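Hypothetical protein PH1109 (Pyrococcus horikoshii, PDB 2D59) is of unknown function but has a Rossmann-like fold of the CoA-binding domain family. Local coordinates at residues E92-E95 / Q96-K100; K118-E122 / A123-I127; E60-G64 / R65-P69; E13-R16 / E17-R21. All coordinates share one frame; numbering follows the deposited sequence.

Interaction 1 of 4, residues E92-E95 / Q96-K100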
loop_
_atom_site.group_PDB
_atom_site.type_symbol
_atom_site.label_atom_id
_atom_site.label_comp_id
_atom_site.label_asym_id
_atom_site.label_seq_id
_atom_site.Cartn_x
_atom_site.Cartn_y
_atom_site.Cartn_z
ATOM N N GLU A 92 1.912 -0.588 -13.733
ATOM C CA GLU A 92 1.033 -1.734 -13.924
ATOM C C GLU A 92 0.067 -1.887 -12.749
ATOM O O GLU A 92 -1.126 -2.107 -12.944
ATOM C CB GLU A 92 1.862 -3.012 -14.098
ATOM C CG GLU A 92 2.640 -3.429 -12.863
ATOM C CD GLU A 92 3.612 -4.559 -13.133
ATOM O OE1 GLU A 92 3.178 -5.618 -13.640
ATOM O OE2 GLU A 92 4.813 -4.389 -12.835
ATOM N N TYR A 93 0.581 -1.755 -11.531
ATOM C CA TYR A 93 -0.250 -1.892 -10.345
ATOM C C TYR A 93 -1.186 -0.711 -10.117
ATOM O O TYR A 93 -2.241 -0.863 -9.502
ATOM C CB TYR A 93 0.628 -2.132 -9.115
ATOM C CG TYR A 93 1.290 -3.489 -9.147
ATOM C CD1 TYR A 93 2.662 -3.615 -9.353
ATOM C CD2 TYR A 93 0.532 -4.653 -9.022
ATOM C CE1 TYR A 93 3.263 -4.870 -9.435
ATOM C CE2 TYR A 93 1.121 -5.907 -9.104
ATOM C CZ TYR A 93 2.485 -6.010 -9.312
ATOM O OH TYR A 93 3.071 -7.251 -9.401
ATOM N N VAL A 94 -0.804 0.465 -10.605
ATOM C CA VAL A 94 -1.658 1.637 -10.463
ATOM C C VAL A 94 -2.870 1.435 -11.365
ATOM O O VAL A 94 -4.000 1.721 -10.977
ATOM C CB VAL A 94 -0.928 2.932 -10.879
ATOM C CG1 VAL A 94 -1.920 4.084 -10.979
ATOM C CG2 VAL A 94 0.147 3.264 -9.861
ATOM N N GLU A 95 -2.622 0.938 -12.573
ATOM C CA GLU A 95 -3.690 0.678 -13.526
ATOM C C GLU A 95 -4.653 -0.338 -12.921
ATOM O O GLU A 95 -5.869 -0.240 -13.097
ATOM C CB GLU A 95 -3.101 0.150 -14.838
ATOM C CG GLU A 95 -2.251 1.181 -15.570
ATOM C CD GLU A 95 -1.568 0.624 -16.805
ATOM O OE1 GLU A 95 -0.934 1.414 -17.537
ATOM O OE2 GLU A 95 -1.661 -0.597 -17.046
ATOM N N GLN A 96 -4.100 -1.308 -12.198
ATOM C CA GLN A 96 -4.903 -2.329 -11.537
ATOM C C GLN A 96 -5.721 -1.686 -10.425
ATOM O O GLN A 96 -6.917 -1.937 -10.295
ATOM C CB GLN A 96 -4.003 -3.414 -10.943
ATOM C CG GLN A 96 -3.484 -4.428 -11.945
ATOM C CD GLN A 96 -2.512 -5.402 -11.317
ATOM O OE1 GLN A 96 -2.638 -5.752 -10.142
ATOM N NE2 GLN A 96 -1.539 -5.856 -12.098
ATOM N N ALA A 97 -5.064 -0.858 -9.618
ATOM C CA ALA A 97 -5.730 -0.169 -8.519
ATOM C C ALA A 97 -6.891 0.658 -9.062
ATOM O O ALA A 97 -7.946 0.745 -8.442
ATOM C CB ALA A 97 -4.737 0.734 -7.789
ATOM N N ILE A 98 -6.681 1.264 -10.228
ATOM C CA ILE A 98 -7.705 2.082 -10.864
ATOM C C ILE A 98 -8.900 1.216 -11.207
ATOM O O ILE A 98 -10.037 1.568 -10.909
ATOM C CB ILE A 98 -7.198 2.726 -12.171
ATOM C CG1 ILE A 98 -5.998 3.618 -11.870
ATOM C CG2 ILE A 98 -8.293 3.569 -12.804
ATOM C CD1 ILE A 98 -6.296 4.684 -10.847
ATOM N N LYS A 99 -8.637 0.090 -11.860
ATOM C CA LYS A 99 -9.699 -0.831 -12.254
ATOM C C LYS A 99 -10.408 -1.411 -11.037
ATOM O O LYS A 99 -11.618 -1.620 -11.056
ATOM C CB LYS A 99 -9.129 -1.974 -13.102
ATOM C CG LYS A 99 -8.665 -1.568 -14.497
ATOM C CD LYS A 99 -9.766 -0.836 -15.257
ATOM C CE LYS A 99 -9.550 -0.899 -16.760
ATOM N NZ LYS A 99 -9.741 -2.284 -17.274
ATOM N N LYS A 100 -9.644 -1.667 -9.980
ATOM C CA LYS A 100 -10.185 -2.230 -8.746
ATOM C C LYS A 100 -11.048 -1.217 -8.001
ATOM O O LYS A 100 -11.852 -1.585 -7.146
ATOM C CB LYS A 100 -9.035 -2.698 -7.846
ATOM C CG LYS A 100 -9.465 -3.357 -6.544
ATOM C CD LYS A 100 -10.228 -4.649 -6.794
ATOM C CE LYS A 100 -10.620 -5.313 -5.482
ATOM N NZ LYS A 100 -11.374 -6.577 -5.696
HETATM O O HOH W 1 0.772 -8.329 -11.489
#
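Tyr-93 and Gln-96 both swing CG back beside their own backbone N (chi1 -69° and -79°). The two side chains therefore run next to each other in the same direction. The Gln-96 chain is extended beyond CG, which carries its amide alongside the tyrosine ring. Gln-96 OE1 comes within 3.5 Å of Tyr-93 CD2, and the ring and amide planes stand 68° apart. OE1 has its main partner elsewhere: it accepts a hydrogen bond from Val-71 N and a weak one from Ser-70 OG. These bonds probably hold the amide in place beside the ring. One water links the pair weakly, 3.3 Å from Tyr-93 OH and 3.4 Å from Gln-96 NE2. Behind the side chains the backbone is regular helix. Ala-97 N bonds to Tyr-93 O at 2.8 Å, and Lys-99 N bonds to Glu-95 O at 3.0 Å. On another side of the helix, Val-94 packs on Ala-116 and Ala-120 of helix 114-122, while Ala-97 touches Val-81 of strand 80-83. Helix 87-100 lies between strands 80-83 and 104-107 in the chain, and is thus the crossover helix of a beta-alpha-beta unit in a Rossmann-like fold.

Interaction 2 of 4, residues K118-E122 / A123-I127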
loop_
_atom_site.group_PDB
_atom_site.type_symbol
_atom_site.label_atom_id
_atom_site.label_comp_id
_atom_site.label_asym_id
_atom_site.label_seq_id
_atom_site.Cartn_x
_atom_site.Cartn_y
_atom_site.Cartn_z
ATOM N N LYS A 118 0.642 10.195 -11.626
ATOM C CA LYS A 118 -0.192 11.110 -12.395
ATOM C C LYS A 118 -1.467 10.420 -12.866
ATOM O O LYS A 118 -2.559 10.970 -12.745
ATOM C CB LYS A 118 0.580 11.647 -13.600
ATOM C CG LYS A 118 -0.201 12.639 -14.444
ATOM C CD LYS A 118 0.653 13.175 -15.582
ATOM C CE LYS A 118 -0.119 14.172 -16.431
ATOM N NZ LYS A 118 0.720 14.743 -17.523
ATOM N N LYS A 119 -1.325 9.211 -13.398
ATOM C CA LYS A 119 -2.482 8.465 -13.874
ATOM C C LYS A 119 -3.434 8.203 -12.713
ATOM O O LYS A 119 -4.649 8.359 -12.843
ATOM C CB LYS A 119 -2.039 7.142 -14.505
ATOM C CG LYS A 119 -3.178 6.320 -15.094
ATOM C CD LYS A 119 -2.658 5.118 -15.866
ATOM C CE LYS A 119 -1.852 5.547 -17.081
ATOM N NZ LYS A 119 -1.334 4.377 -17.845
ATOM N N ALA A 120 -2.875 7.817 -11.571
ATOM C CA ALA A 120 -3.683 7.547 -10.391
ATOM C C ALA A 120 -4.443 8.802 -9.976
ATOM O O ALA A 120 -5.630 8.747 -9.661
ATOM C CB ALA A 120 -2.795 7.073 -9.249
ATOM N N ASP A 121 -3.748 9.937 -9.979
ATOM C CA ASP A 121 -4.356 11.205 -9.595
ATOM C C ASP A 121 -5.470 11.608 -10.553
ATOM O O ASP A 121 -6.533 12.048 -10.124
ATOM C CB ASP A 121 -3.296 12.310 -9.539
ATOM C CG ASP A 121 -3.890 13.676 -9.230
ATOM O OD1 ASP A 121 -4.660 13.791 -8.251
ATOM O OD2 ASP A 121 -3.581 14.638 -9.964
ATOM N N GLU A 122 -5.222 11.459 -11.850
ATOM C CA GLU A 122 -6.224 11.812 -12.849
ATOM C C GLU A 122 -7.450 10.910 -12.729
ATOM O O GLU A 122 -8.532 11.252 -13.208
ATOM C CB GLU A 122 -5.633 11.698 -14.256
ATOM C CG GLU A 122 -4.472 12.646 -14.514
ATOM C CD GLU A 122 -3.982 12.594 -15.947
ATOM O OE1 GLU A 122 -3.626 11.493 -16.420
ATOM O OE2 GLU A 122 -3.950 13.657 -16.600
ATOM N N ALA A 123 -7.277 9.762 -12.083
ATOM C CA ALA A 123 -8.373 8.816 -11.902
ATOM C C ALA A 123 -9.132 9.069 -10.602
ATOM O O ALA A 123 -10.084 8.354 -10.282
ATOM C CB ALA A 123 -7.841 7.389 -11.929
ATOM N N GLY A 124 -8.707 10.082 -9.852
ATOM C CA GLY A 124 -9.374 10.411 -8.603
ATOM C C GLY A 124 -8.809 9.723 -7.374
ATOM O O GLY A 124 -9.376 9.824 -6.287
ATOM N N LEU A 125 -7.691 9.025 -7.539
ATOM C CA LEU A 125 -7.055 8.323 -6.429
ATOM C C LEU A 125 -6.237 9.267 -5.564
ATOM O O LEU A 125 -5.512 10.120 -6.073
ATOM C CB LEU A 125 -6.135 7.219 -6.957
ATOM C CG LEU A 125 -6.786 5.957 -7.521
ATOM C CD1 LEU A 125 -7.338 5.133 -6.379
ATOM C CD2 LEU A 125 -7.880 6.326 -8.513
ATOM N N ILE A 126 -6.363 9.111 -4.250
ATOM C CA ILE A 126 -5.607 9.925 -3.312
ATOM C C ILE A 126 -4.190 9.366 -3.337
ATOM O O ILE A 126 -4.008 8.153 -3.390
ATOM C CB ILE A 126 -6.165 9.792 -1.895
ATOM C CG1 ILE A 126 -7.617 10.270 -1.866
ATOM C CG2 ILE A 126 -5.322 10.601 -0.927
ATOM C CD1 ILE A 126 -8.303 10.035 -0.540
ATOM N N ILE A 127 -3.193 10.245 -3.294
ATOM C CA ILE A 127 -1.806 9.805 -3.346
ATOM C C ILE A 127 -0.999 10.074 -2.080
ATOM O O ILE A 127 -0.916 11.208 -1.602
ATOM C CB ILE A 127 -1.081 10.467 -4.539
ATOM C CG1 ILE A 127 -1.834 10.144 -5.831
ATOM C CG2 ILE A 127 0.365 9.970 -4.636
ATOM C CD1 ILE A 127 -1.351 10.916 -7.028
HETATM O O HOH W 2 -4.838 12.585 -5.896
#
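Leu-125 starts its side chain against Ala-120 O, in the last turn of helix 114-122. Leu-125 CB sits 3.1 Å from Ala-120 O and 4.1 Å from Ala-120 CB. CG lies beside the backbone N (chi1 -74°) and stays near the same carbonyl oxygen. From there Leu-125 CD2 still reaches Ala-120 O at 3.5 Å. CD2 also meets Ile-98 of helix 87-100, and the side chain touches Val-105 of strand 104-107. The backbone of Leu-125 holds the same oxygen: Leu-125 N donates to Ala-120 O over 3.0 Å, with an N-H...O angle of 151°. Ala-123 N adds a weak bond to that carbonyl. Gly-124 N bonds to Asp-121 O at 2.9 Å. Gly-124 has positive phi (91°), where glycine is favoured. Farther along, Ile-127 CD1 reaches back to Asp-121 CB at 3.5 Å. A water donates to both Asp-121 OD1 and Leu-125 O, tying the helix end to the outgoing chain. One backbone bond inside the other, with a glycine of positive phi, makes a Schellman motif, here ending the helix that leads into edge strand 126-129 of the parallel sheet.

Interaction 3 of 4, residues E60-G64 / R65-P69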
loop_
_atom_site.group_PDB
_atom_site.type_symbol
_atom_site.label_atom_id
_atom_site.label_comp_id
_atom_site.label_asym_id
_atom_site.label_seq_id
_atom_site.Cartn_x
_atom_site.Cartn_y
_atom_site.Cartn_z
ATOM N N GLU A 60 2.221 -17.608 -3.225
ATOM C CA GLU A 60 0.831 -18.028 -3.130
ATOM C C GLU A 60 0.281 -17.741 -1.733
ATOM O O GLU A 60 -0.933 -17.690 -1.531
ATOM C CB GLU A 60 0.720 -19.524 -3.445
ATOM C CG GLU A 60 -0.693 -19.998 -3.722
ATOM C CD GLU A 60 -0.743 -21.435 -4.206
ATOM O OE1 GLU A 60 -1.845 -21.898 -4.567
ATOM O OE2 GLU A 60 0.316 -22.101 -4.226
ATOM N N GLU A 61 1.184 -17.549 -0.778
ATOM C CA GLU A 61 0.793 -17.262 0.598
ATOM C C GLU A 61 1.885 -16.501 1.342
ATOM O O GLU A 61 3.060 -16.855 1.274
ATOM C CB GLU A 61 0.484 -18.569 1.331
ATOM C CG GLU A 61 0.040 -18.397 2.773
ATOM C CD GLU A 61 -0.323 -19.719 3.425
ATOM O OE1 GLU A 61 -0.700 -19.714 4.615
ATOM O OE2 GLU A 61 -0.236 -20.764 2.744
ATOM N N VAL A 62 1.492 -15.446 2.049
ATOM C CA VAL A 62 2.440 -14.651 2.816
ATOM C C VAL A 62 1.822 -14.339 4.175
ATOM O O VAL A 62 0.693 -13.860 4.252
ATOM C CB VAL A 62 2.784 -13.329 2.088
ATOM C CG1 VAL A 62 3.709 -12.482 2.945
ATOM C CG2 VAL A 62 3.451 -13.635 0.747
ATOM N N LEU A 63 2.562 -14.644 5.236
ATOM C CA LEU A 63 2.110 -14.399 6.599
ATOM C C LEU A 63 0.705 -14.936 6.878
ATOM O O LEU A 63 -0.114 -14.268 7.509
ATOM C CB LEU A 63 2.186 -12.895 6.902
ATOM C CG LEU A 63 3.626 -12.365 6.922
ATOM C CD1 LEU A 63 3.649 -10.838 6.931
ATOM C CD2 LEU A 63 4.336 -12.928 8.143
ATOM N N GLY A 64 0.434 -16.150 6.403
ATOM C CA GLY A 64 -0.862 -16.770 6.620
ATOM C C GLY A 64 -1.997 -16.205 5.788
ATOM O O GLY A 64 -3.159 -16.547 6.005
ATOM N N ARG A 65 -1.666 -15.348 4.828
ATOM C CA ARG A 65 -2.675 -14.734 3.971
ATOM C C ARG A 65 -2.518 -15.201 2.526
ATOM O O ARG A 65 -1.397 -15.315 2.025
ATOM C CB ARG A 65 -2.541 -13.211 4.030
ATOM C CG ARG A 65 -2.700 -12.623 5.428
ATOM C CD ARG A 65 -4.145 -12.683 5.902
ATOM N NE ARG A 65 -5.019 -11.850 5.077
ATOM C CZ ARG A 65 -6.346 -11.874 5.132
ATOM N NH1 ARG A 65 -6.967 -12.691 5.973
ATOM N NH2 ARG A 65 -7.055 -11.083 4.334
ATOM N N LYS A 66 -3.636 -15.470 1.858
ATOM C CA LYS A 66 -3.572 -15.899 0.466
ATOM C C LYS A 66 -2.993 -14.751 -0.351
ATOM O O LYS A 66 -3.461 -13.616 -0.255
ATOM C CB LYS A 66 -4.960 -16.256 -0.066
ATOM C CG LYS A 66 -4.943 -16.699 -1.523
ATOM C CD LYS A 66 -6.320 -17.108 -2.005
ATOM C CE LYS A 66 -6.274 -17.553 -3.458
ATOM N NZ LYS A 66 -7.612 -17.993 -3.937
ATOM N N CYS A 67 -1.978 -15.048 -1.155
ATOM C CA CYS A 67 -1.330 -14.028 -1.972
ATOM C C CYS A 67 -1.767 -14.113 -3.432
ATOM O O CYS A 67 -1.694 -15.176 -4.047
ATOM C CB CYS A 67 0.185 -14.181 -1.864
ATOM S SG CYS A 67 1.128 -12.806 -2.545
ATOM N N TYR A 68 -2.219 -12.987 -3.981
ATOM C CA TYR A 68 -2.687 -12.937 -5.364
ATOM C C TYR A 68 -1.643 -12.379 -6.335
ATOM O O TYR A 68 -0.809 -11.554 -5.963
ATOM C CB TYR A 68 -3.971 -12.102 -5.447
ATOM C CG TYR A 68 -5.077 -12.592 -4.538
ATOM C CD1 TYR A 68 -5.043 -12.343 -3.164
ATOM C CD2 TYR A 68 -6.141 -13.333 -5.046
ATOM C CE1 TYR A 68 -6.045 -12.822 -2.319
ATOM C CE2 TYR A 68 -7.146 -13.818 -4.213
ATOM C CZ TYR A 68 -7.093 -13.559 -2.854
ATOM O OH TYR A 68 -8.091 -14.040 -2.035
ATOM N N PRO A 69 -1.672 -12.836 -7.598
ATOM C CA PRO A 69 -0.713 -12.360 -8.600
ATOM C C PRO A 69 -1.027 -10.950 -9.098
ATOM O O PRO A 69 -0.167 -10.280 -9.667
ATOM C CB PRO A 69 -0.826 -13.409 -9.703
ATOM C CG PRO A 69 -2.267 -13.782 -9.642
ATOM C CD PRO A 69 -2.520 -13.908 -8.152
#
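Arg-65 faces Val-62 as a hydrogen-bonded antiparallel pair. Its N donates to Val-62 O over 2.8 Å, and its O accepts from Val-62 N at 2.9 Å. A type I' turn from Val-62 to Arg-65 joins the strands, with both central residues, Leu-63 and Gly-64, at positive phi. Arg-65 CB rests 3.3 Å from Val-62 O. The chain then bends at chi2 and chi3 (-72° and -65°), which carries the guanidinium away from the hairpin; NE bonds to Val-52 O. Arg-65 O also takes a CA-H...O contact from Glu-61 CA at 3.3 Å. Lys-66 pairs with Glu-61 in a non-hydrogen-bonded position, and both side chains rise on the same face. Cys-67 N then bonds nearly straight to Glu-60 O, 2.9 Å away. The Cys-67 side chain points back to the first strand, with CB 3.6 Å from Glu-60 C and SG 4.1 Å from Val-62 CG2. Tyr-68 leaves the hairpin and makes backbone bonds to Pro-54 and Asn-56. The pairing is thus backbone chemistry: three main-chain bonds hold the hairpin, while the valine and cysteine add a small apolar contact.

Interaction 4 of 4, residues E13-R16 / E17-R21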
loop_
_atom_site.group_PDB
_atom_site.type_symbol
_atom_site.label_atom_id
_atom_site.label_comp_id
_atom_site.label_asym_id
_atom_site.label_seq_id
_atom_site.Cartn_x
_atom_site.Cartn_y
_atom_site.Cartn_z
ATOM N N GLU A 13 -2.829 15.048 9.715
ATOM C CA GLU A 13 -4.246 14.795 9.949
ATOM C C GLU A 13 -4.829 13.957 8.814
ATOM O O GLU A 13 -5.622 13.042 9.046
ATOM C CB GLU A 13 -5.007 16.122 10.046
ATOM C CG GLU A 13 -6.163 16.097 11.025
ATOM C CD GLU A 13 -5.697 16.155 12.469
ATOM O OE1 GLU A 13 -4.807 15.363 12.840
ATOM O OE2 GLU A 13 -6.222 16.990 13.236
ATOM N N ASP A 14 -4.439 14.283 7.585
ATOM C CA ASP A 14 -4.916 13.554 6.412
ATOM C C ASP A 14 -4.467 12.104 6.462
ATOM O O ASP A 14 -5.257 11.189 6.226
ATOM C CB ASP A 14 -4.381 14.176 5.119
ATOM C CG ASP A 14 -4.889 15.587 4.886
ATOM O OD1 ASP A 14 -6.087 15.842 5.127
ATOM O OD2 ASP A 14 -4.090 16.435 4.441
ATOM N N ILE A 15 -3.189 11.897 6.765
ATOM C CA ILE A 15 -2.638 10.545 6.823
ATOM C C ILE A 15 -3.314 9.749 7.921
ATOM O O ILE A 15 -3.669 8.583 7.732
ATOM C CB ILE A 15 -1.101 10.565 7.052
ATOM C CG1 ILE A 15 -0.412 11.087 5.792
ATOM C CG2 ILE A 15 -0.573 9.165 7.324
ATOM C CD1 ILE A 15 -0.945 12.384 5.291
ATOM N N ARG A 16 -3.492 10.382 9.072
ATOM C CA ARG A 16 -4.132 9.727 10.203
ATOM C C ARG A 16 -5.548 9.293 9.822
ATOM O O ARG A 16 -6.012 8.223 10.224
ATOM C CB ARG A 16 -4.176 10.682 11.399
ATOM C CG ARG A 16 -4.716 10.059 12.666
ATOM C CD ARG A 16 -4.680 11.035 13.835
ATOM N NE ARG A 16 -3.330 11.283 14.340
ATOM C CZ ARG A 16 -2.712 12.461 14.294
ATOM N NH1 ARG A 16 -1.485 12.591 14.784
ATOM N NH2 ARG A 16 -3.318 13.513 13.754
ATOM N N GLU A 17 -6.229 10.129 9.043
ATOM C CA GLU A 17 -7.589 9.835 8.588
ATOM C C GLU A 17 -7.582 8.647 7.624
ATOM O O GLU A 17 -8.432 7.762 7.703
ATOM C CB GLU A 17 -8.187 11.065 7.894
ATOM C CG GLU A 17 -9.507 10.807 7.185
ATOM C CD GLU A 17 -10.645 10.489 8.137
ATOM O OE1 GLU A 17 -11.763 10.218 7.649
ATOM O OE2 GLU A 17 -10.430 10.512 9.368
ATOM N N ILE A 18 -6.612 8.635 6.716
ATOM C CA ILE A 18 -6.485 7.551 5.748
ATOM C C ILE A 18 -6.268 6.223 6.461
ATOM O O ILE A 18 -6.853 5.203 6.092
ATOM C CB ILE A 18 -5.298 7.799 4.792
ATOM C CG1 ILE A 18 -5.634 8.957 3.853
ATOM C CG2 ILE A 18 -5.002 6.561 3.977
ATOM C CD1 ILE A 18 -6.857 8.702 2.989
ATOM N N LEU A 19 -5.408 6.238 7.474
ATOM C CA LEU A 19 -5.094 5.038 8.242
ATOM C C LEU A 19 -6.266 4.607 9.115
ATOM O O LEU A 19 -6.363 3.453 9.529
ATOM C CB LEU A 19 -3.870 5.294 9.133
ATOM C CG LEU A 19 -2.519 5.485 8.444
ATOM C CD1 LEU A 19 -1.480 5.933 9.466
ATOM C CD2 LEU A 19 -2.088 4.180 7.793
ATOM N N THR A 20 -7.165 5.542 9.392
ATOM C CA THR A 20 -8.305 5.246 10.238
ATOM C C THR A 20 -9.521 4.760 9.458
ATOM O O THR A 20 -10.175 3.796 9.854
ATOM C CB THR A 20 -8.699 6.487 11.063
ATOM O OG1 THR A 20 -7.592 6.879 11.886
ATOM C CG2 THR A 20 -9.895 6.185 11.948
ATOM N N ARG A 21 -9.811 5.416 8.342
ATOM C CA ARG A 21 -10.975 5.056 7.540
ATOM C C ARG A 21 -10.816 3.867 6.600
ATOM O O ARG A 21 -11.778 3.143 6.353
ATOM C CB ARG A 21 -11.444 6.276 6.750
ATOM C CG ARG A 21 -11.862 7.440 7.636
ATOM C CD ARG A 21 -12.986 7.044 8.589
ATOM N NE ARG A 21 -13.422 8.153 9.437
ATOM C CZ ARG A 21 -12.652 8.763 10.335
ATOM N NH1 ARG A 21 -11.397 8.376 10.510
ATOM N NH2 ARG A 21 -13.141 9.760 11.060
#
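The guanidinium of Arg-16 meets Glu-13 at its edge, with the carboxylate carbon CD lying in the guanidinium plane. Arg-16 NH2 forms a salt bridge to Glu-13 OE1 that is short in the model, at 2.5 Å. Its NE is held by Leu-140 O of helix 133-141, which helps to fix the rotation of the group. Arg-21 is approached differently. Its NH1 forms a salt bridge to Glu-17 OE2. The other carboxylate oxygen, Glu-17 OE1, is modelled over one face of the guanidinium, but its place is less certain. Both pairs are on helix 12-21, which precedes the first strand of the Rossmann-like parallel sheet. Its i to i+4 bonds include Ile-18 N to Asp-14 O and Leu-19 N to Ile-15 O, the latter 2.9 Å long. Thr-20 takes part through its side chain as well. Its OG1 sits beside its own backbone N (chi1 -60°), which turns the hydroxyl back along the helix to donate to Arg-16 O at 2.7 Å. Thr-20 N gives the same oxygen only a weak bond. On the buried side, Ile-15 and Leu-19 lie side by side, with CG2 of Ile-15 4.0 Å from CD1 of Leu-19. Both also touch Trp-106 of strand 104-107, and Ile-18 packs on Val-104 of that strand.

From the N terminus, interaction 4 comes first, within helix 12-21. Interaction 3 follows as the hairpin of strands 61-62 and 65-66, just after strand 51-55. Interaction 1 then lies in helix 87-100, and interaction 2 closes the turn from helix 114-122 into strand 126-129. All four are local and in series, and none nests in or crosses another. Interactions 1 and 2 touch through the Glu-95 to Lys-119 salt bridge between the two helices, and through Ile-98 on Ala-123 in the turn beyond. Interaction 2 meets interaction 4 where Ile-126 CD1 packs on Ile-18 CD1. Interaction 3 touches none of the others, though its nearest atoms come about 4 Å from interaction 1.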